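Local coordinates for uncharacterized protein (Legionella longbeachae NSW150, PDB 4JZA) that probably dephosphorylates phosphoinositides, acting as a Legionella phosphatase on phosphatidylinositol 3-phosphate during interaction of the pathogen with its host, at residues V7-G12 and Y30-Y35; Y143-L148 and S602-E607. All coordinates share one frame; numbering follows the deposited sequence.

Interaction 1. Residues V7-G12 and Y30-Y35; sequences VRVPHG and YILETY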
loop_
_atom_site.group_PDB
_atom_site.type_symbol
_atom_site.label_atom_id
_atom_site.label_comp_id
_atom_site.label_asym_id
_atom_site.label_seq_id
_atom_site.Cartn_x
_atom_site.Cartn_y
_atom_site.Cartn_z
ATOM N N VAL A 7 -10.492 -23.162 5.405
ATOM C CA VAL A 7 -10.546 -23.625 6.766
ATOM C C VAL A 7 -9.189 -24.223 7.052
ATOM O O VAL A 7 -8.737 -25.114 6.343
ATOM C CB VAL A 7 -11.619 -24.686 6.943
ATOM C CG1 VAL A 7 -11.561 -25.263 8.343
ATOM C CG2 VAL A 7 -13.001 -24.093 6.643
ATOM N N ARG A 8 -8.527 -23.666 8.059
ATOM C CA ARG A 8 -7.208 -24.062 8.447
ATOM C C ARG A 8 -7.405 -24.998 9.580
ATOM O O ARG A 8 -8.118 -24.699 10.547
ATOM C CB ARG A 8 -6.393 -22.862 8.900
ATOM C CG ARG A 8 -6.176 -21.859 7.774
ATOM C CD ARG A 8 -5.472 -20.625 8.247
ATOM N NE ARG A 8 -4.171 -20.967 8.769
ATOM C CZ ARG A 8 -3.821 -20.842 10.050
ATOM N NH1 ARG A 8 -4.653 -20.377 10.996
ATOM N NH2 ARG A 8 -2.610 -21.179 10.420
ATOM N N VAL A 9 -6.665 -26.087 9.491
ATOM C CA VAL A 9 -6.893 -27.261 10.274
ATOM C C VAL A 9 -5.540 -27.786 10.745
ATOM O O VAL A 9 -4.654 -27.902 9.966
ATOM C CB VAL A 9 -7.632 -28.202 9.337
ATOM C CG1 VAL A 9 -7.105 -29.609 9.396
ATOM C CG2 VAL A 9 -9.122 -28.131 9.609
ATOM N N PRO A 10 -5.355 -28.052 12.032
ATOM C CA PRO A 10 -4.045 -28.487 12.440
ATOM C C PRO A 10 -3.587 -29.713 11.723
ATOM O O PRO A 10 -4.379 -30.614 11.454
ATOM C CB PRO A 10 -4.199 -28.812 13.931
ATOM C CG PRO A 10 -5.632 -28.774 14.207
ATOM C CD PRO A 10 -6.228 -27.860 13.188
ATOM N N HIS A 11 -2.285 -29.750 11.462
ATOM C CA HIS A 11 -1.677 -30.837 10.761
ATOM C C HIS A 11 -1.880 -32.126 11.517
ATOM O O HIS A 11 -1.666 -32.182 12.727
ATOM C CB HIS A 11 -0.196 -30.596 10.576
ATOM C CG HIS A 11 0.541 -31.802 10.102
ATOM N ND1 HIS A 11 0.549 -32.195 8.775
ATOM C CD2 HIS A 11 1.278 -32.716 10.780
ATOM C CE1 HIS A 11 1.275 -33.295 8.659
ATOM N NE2 HIS A 11 1.730 -33.628 9.858
ATOM N N GLY A 12 -2.314 -33.138 10.764
ATOM C CA GLY A 12 -2.407 -34.491 11.247
ATOM C C GLY A 12 -3.539 -34.770 12.208
ATOM O O GLY A 12 -3.429 -35.669 13.039
ATOM N N TYR A 30 -15.969 -24.823 0.973
ATOM C CA TYR A 30 -14.695 -24.528 1.647
ATOM C C TYR A 30 -13.541 -25.392 1.182
ATOM O O TYR A 30 -13.738 -26.492 0.756
ATOM C CB TYR A 30 -14.835 -24.664 3.168
ATOM C CG TYR A 30 -14.871 -26.081 3.673
ATOM C CD1 TYR A 30 -13.696 -26.796 3.895
ATOM C CD2 TYR A 30 -16.056 -26.698 3.947
ATOM C CE1 TYR A 30 -13.703 -28.105 4.365
ATOM C CE2 TYR A 30 -16.079 -28.013 4.428
ATOM C CZ TYR A 30 -14.898 -28.715 4.627
ATOM O OH TYR A 30 -14.934 -30.010 5.097
ATOM N N ILE A 31 -12.326 -24.866 1.293
ATOM C CA ILE A 31 -11.100 -25.590 1.003
ATOM C C ILE A 31 -10.388 -25.801 2.330
ATOM O O ILE A 31 -10.371 -24.921 3.175
ATOM C CB ILE A 31 -10.161 -24.757 0.152
ATOM C CG1 ILE A 31 -10.897 -24.147 -1.023
ATOM C CG2 ILE A 31 -9.001 -25.595 -0.337
ATOM C CD1 ILE A 31 -11.439 -25.168 -2.002
ATOM N N LEU A 32 -9.784 -26.966 2.500
ATOM C CA LEU A 32 -8.994 -27.259 3.674
ATOM C C LEU A 32 -7.577 -26.870 3.433
ATOM O O LEU A 32 -7.063 -27.030 2.336
ATOM C CB LEU A 32 -8.979 -28.741 3.997
ATOM C CG LEU A 32 -10.210 -29.211 4.741
ATOM C CD1 LEU A 32 -10.264 -30.731 4.763
ATOM C CD2 LEU A 32 -10.195 -28.626 6.149
ATOM N N GLU A 33 -6.956 -26.378 4.497
ATOM C CA GLU A 33 -5.555 -25.988 4.513
ATOM C C GLU A 33 -4.953 -26.394 5.825
ATOM O O GLU A 33 -5.538 -26.186 6.870
ATOM C CB GLU A 33 -5.458 -24.493 4.370
ATOM C CG GLU A 33 -4.064 -23.968 4.226
ATOM C CD GLU A 33 -4.095 -22.570 3.698
ATOM O OE1 GLU A 33 -3.641 -21.665 4.415
ATOM O OE2 GLU A 33 -4.632 -22.401 2.590
ATOM N N THR A 34 -3.773 -26.965 5.769
ATOM C CA THR A 34 -3.126 -27.469 6.958
ATOM C C THR A 34 -2.173 -26.458 7.570
ATOM O O THR A 34 -1.435 -25.755 6.828
ATOM C CB THR A 34 -2.338 -28.694 6.580
ATOM O OG1 THR A 34 -3.263 -29.758 6.469
ATOM C CG2 THR A 34 -1.417 -29.071 7.648
ATOM N N TYR A 35 -2.165 -26.366 8.907
ATOM C CA TYR A 35 -1.116 -25.590 9.608
ATOM C C TYR A 35 -0.412 -26.415 10.675
ATOM O O TYR A 35 -0.915 -27.439 11.094
ATOM C CB TYR A 35 -1.678 -24.297 10.215
ATOM C CG TYR A 35 -2.649 -24.457 11.382
ATOM C CD1 TYR A 35 -3.990 -24.771 11.180
ATOM C CD2 TYR A 35 -2.242 -24.231 12.682
ATOM C CE1 TYR A 35 -4.871 -24.872 12.248
ATOM C CE2 TYR A 35 -3.123 -24.310 13.751
ATOM C CZ TYR A 35 -4.429 -24.625 13.531
ATOM O OH TYR A 35 -5.276 -24.719 14.619
HETATM O O HOH W 1 -2.080 -21.996 6.750
#
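Val7 opens a parallel strand pairing: its N-H runs nearly along the C=O axis of Ile31 (N to O 2.8 Å), and its own O receives Glu33 N. Its CG2 meets Tyr30 CD1 obliquely at 3.9 Å. On the other face of the sheet Arg8 bends at chi3 (61°), and its guanidinium lies over one face of the Tyr35 ring, CZ 4.4 Å from the centroid in an off-centre cation-pi contact. A water bridges Arg8 NE (3.1 Å) and Glu33 OE1 (2.8 Å), while NH1 and NH2 bond to Thr147 OG1 and Ser602 O. Val9 turns back to the face of Val7, its CG2 3.7 Å from Leu32 CD2; Val9 N and O bond to Glu33 O and Tyr35 N. Pro10 places CA over the opposite face of the Tyr35 ring, a CH-pi contact 4.0 Å from the centroid. His11 N closes the series on Tyr35 O. The strands are adjacent in a beta-alpha-beta unit whose crossover contains helix 17-26, with 31-35 at the sheet edge. Tyr35 is thus held on both faces and through OH to Leu148 O, while Arg8, oriented by ring, water and outside acceptors, probably spreads its charge over several partners.

Interaction 2. Residues Y143-L148 and S602-E607; sequences YDLVTL and SRHQHE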
loop_
_atom_site.group_PDB
_atom_site.type_symbol
_atom_site.label_atom_id
_atom_site.label_comp_id
_atom_site.label_asym_id
_atom_site.label_seq_id
_atom_site.Cartn_x
_atom_site.Cartn_y
_atom_site.Cartn_z
ATOM N N TYR A 143 -10.585 -14.503 0.121
ATOM C CA TYR A 143 -11.129 -15.703 0.748
ATOM C C TYR A 143 -11.471 -15.430 2.193
ATOM O O TYR A 143 -10.671 -14.847 2.883
ATOM C CB TYR A 143 -10.082 -16.808 0.796
ATOM C CG TYR A 143 -9.900 -17.572 -0.471
ATOM C CD1 TYR A 143 -10.660 -18.715 -0.720
ATOM C CD2 TYR A 143 -8.934 -17.195 -1.400
ATOM C CE1 TYR A 143 -10.499 -19.436 -1.874
ATOM C CE2 TYR A 143 -8.757 -17.917 -2.559
ATOM C CZ TYR A 143 -9.552 -19.023 -2.784
ATOM O OH TYR A 143 -9.395 -19.728 -3.924
ATOM N N ASP A 144 -12.638 -15.904 2.657
ATOM C CA ASP A 144 -12.924 -15.963 4.097
ATOM C C ASP A 144 -12.045 -17.025 4.726
ATOM O O ASP A 144 -11.622 -18.024 4.111
ATOM C CB ASP A 144 -14.370 -16.359 4.436
ATOM C CG ASP A 144 -15.426 -15.464 3.803
ATOM O OD1 ASP A 144 -15.147 -14.337 3.387
ATOM O OD2 ASP A 144 -16.584 -15.912 3.741
ATOM N N LEU A 145 -11.833 -16.813 6.009
ATOM C CA LEU A 145 -10.840 -17.552 6.755
ATOM C C LEU A 145 -11.432 -18.096 8.001
ATOM O O LEU A 145 -12.034 -17.343 8.768
ATOM C CB LEU A 145 -9.734 -16.600 7.135
ATOM C CG LEU A 145 -8.410 -17.285 7.360
ATOM C CD1 LEU A 145 -7.843 -17.796 6.049
ATOM C CD2 LEU A 145 -7.491 -16.224 7.920
ATOM N N VAL A 146 -11.298 -19.403 8.177
ATOM C CA VAL A 146 -11.779 -20.086 9.375
ATOM C C VAL A 146 -10.603 -20.859 9.899
ATOM O O VAL A 146 -9.912 -21.490 9.130
ATOM C CB VAL A 146 -12.896 -21.092 9.044
ATOM C CG1 VAL A 146 -13.324 -21.828 10.294
ATOM C CG2 VAL A 146 -14.087 -20.412 8.398
ATOM N N THR A 147 -10.354 -20.789 11.189
ATOM C CA THR A 147 -9.278 -21.567 11.786
ATOM C C THR A 147 -9.846 -22.490 12.886
ATOM O O THR A 147 -10.413 -22.063 13.885
ATOM C CB THR A 147 -8.140 -20.674 12.341
ATOM O OG1 THR A 147 -7.551 -19.854 11.281
ATOM C CG2 THR A 147 -7.059 -21.560 12.980
ATOM N N LEU A 148 -9.618 -23.781 12.697
ATOM C CA LEU A 148 -10.118 -24.789 13.610
ATOM C C LEU A 148 -9.045 -25.265 14.566
ATOM O O LEU A 148 -7.976 -25.690 14.161
ATOM C CB LEU A 148 -10.663 -25.975 12.825
ATOM C CG LEU A 148 -11.244 -27.140 13.616
ATOM C CD1 LEU A 148 -12.270 -27.862 12.766
ATOM C CD2 LEU A 148 -10.150 -28.098 14.045
ATOM N N SER A 602 -2.318 -20.124 16.871
ATOM C CA SER A 602 -3.057 -20.722 15.774
ATOM C C SER A 602 -2.707 -19.966 14.508
ATOM O O SER A 602 -2.743 -20.524 13.371
ATOM C CB SER A 602 -4.559 -20.657 16.024
ATOM O OG SER A 602 -5.023 -19.322 16.061
ATOM N N ARG A 603 -2.394 -18.683 14.729
ATOM C CA ARG A 603 -1.955 -17.773 13.671
ATOM C C ARG A 603 -3.108 -17.392 12.795
ATOM O O ARG A 603 -2.912 -16.911 11.698
ATOM C CB ARG A 603 -0.855 -18.372 12.790
ATOM C CG ARG A 603 0.434 -18.694 13.529
ATOM C CD ARG A 603 1.624 -18.753 12.590
ATOM N NE ARG A 603 2.592 -17.876 13.191
ATOM C CZ ARG A 603 3.160 -16.831 12.622
ATOM N NH1 ARG A 603 2.966 -16.527 11.345
ATOM N NH2 ARG A 603 3.958 -16.097 13.351
ATOM N N HIS A 604 -4.318 -17.625 13.257
ATOM C CA HIS A 604 -5.442 -17.194 12.489
ATOM C C HIS A 604 -5.371 -15.682 12.150
ATOM O O HIS A 604 -5.519 -15.299 11.005
ATOM C CB HIS A 604 -6.694 -17.480 13.259
ATOM C CG HIS A 604 -7.915 -16.879 12.654
ATOM N ND1 HIS A 604 -8.588 -17.476 11.615
ATOM C CD2 HIS A 604 -8.596 -15.742 12.950
ATOM C CE1 HIS A 604 -9.594 -16.701 11.246
ATOM N NE2 HIS A 604 -9.625 -15.647 12.042
ATOM N N GLN A 605 -5.166 -14.817 13.134
ATOM C CA GLN A 605 -5.092 -13.387 12.859
ATOM C C GLN A 605 -3.902 -13.040 11.986
ATOM O O GLN A 605 -3.940 -12.071 11.238
ATOM C CB GLN A 605 -4.946 -12.592 14.165
ATOM C CG GLN A 605 -6.170 -12.638 15.070
ATOM C CD GLN A 605 -7.416 -12.093 14.397
ATOM O OE1 GLN A 605 -7.332 -11.359 13.432
ATOM N NE2 GLN A 605 -8.573 -12.447 14.914
ATOM N N HIS A 606 -2.825 -13.794 12.100
ATOM C CA HIS A 606 -1.632 -13.487 11.344
ATOM C C HIS A 606 -1.952 -13.654 9.869
ATOM O O HIS A 606 -1.526 -12.835 9.017
ATOM C CB HIS A 606 -0.465 -14.418 11.694
ATOM C CG HIS A 606 0.041 -14.304 13.107
ATOM N ND1 HIS A 606 -0.774 -14.412 14.212
ATOM C CD2 HIS A 606 1.303 -14.221 13.584
ATOM C CE1 HIS A 606 -0.040 -14.350 15.306
ATOM N NE2 HIS A 606 1.225 -14.256 14.952
ATOM N N GLU A 607 -2.690 -14.720 9.572
ATOM C CA GLU A 607 -3.098 -15.047 8.220
ATOM C C GLU A 607 -4.043 -14.023 7.643
ATOM O O GLU A 607 -3.949 -13.635 6.453
ATOM C CB GLU A 607 -3.745 -16.422 8.184
ATOM C CG GLU A 607 -2.735 -17.491 8.521
ATOM C CD GLU A 607 -1.759 -17.733 7.379
ATOM O OE1 GLU A 607 -0.567 -18.139 7.658
ATOM O OE2 GLU A 607 -2.195 -17.526 6.196
#
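The imidazole of His604 presents its edge to the strand: Thr147 OG1 lies in the ring plane beside ND1, and the carbonyl of Leu145 borders CE1, with Leu145 O 3.5 Å from that carbon. Gln605 NE2 also lies at the ring edge, in plane. NE2 of His604, the other ring nitrogen, bonds to Asp164 OD1 on the neighbouring strand 159-166. The side chains of His604 and Thr147 run past one another head to tail, and with His604 CG anti to the backbone N (chi1 171°) ND1 sits 2.6 Å from OG1, in a hydrogen bond that either atom could donate. Leu145 CD2 packs crosswise on Glu607 CB at 3.8 Å, one turn along the helix, whereas Thr147 CG2 leans on Ser602 CB at 4.0 Å. Arg603, with positive phi (73°), ends one helix and occupies the N-cap position of the next; across this kink His604 N makes a weak bond to Ser602 OG, which also bonds to Leu599 O and Gln162 NE2. The start of helix 604-612 thereby packs on the large mixed sheet through a buried polar link. Bonded at both nitrogens, the imidazole is fixed in rotation, and Asp164 would tend to polarise it.

Interactions 1 and 2, their centres 10 Å apart, illustrate how a mixed sheet is extended at one margin and covered by a helix. They follow in series along the chain: interaction 1 joins strands 5-10 and 31-35, which are connected through helix 17-26, and only later does strand 144-150, the other neighbour of 5-10, meet helix 604-612 from far down the sequence. The backbones join directly, with Arg8 N 2.8 Å from Val146 O in a probable hydrogen bond. Across the sheet the order is 31-35, 5-10, 144-150, 159-166, so the N-terminal unit forms its margin. Arg8 is common to both contacts, coupling that margin to a distant part of the chain.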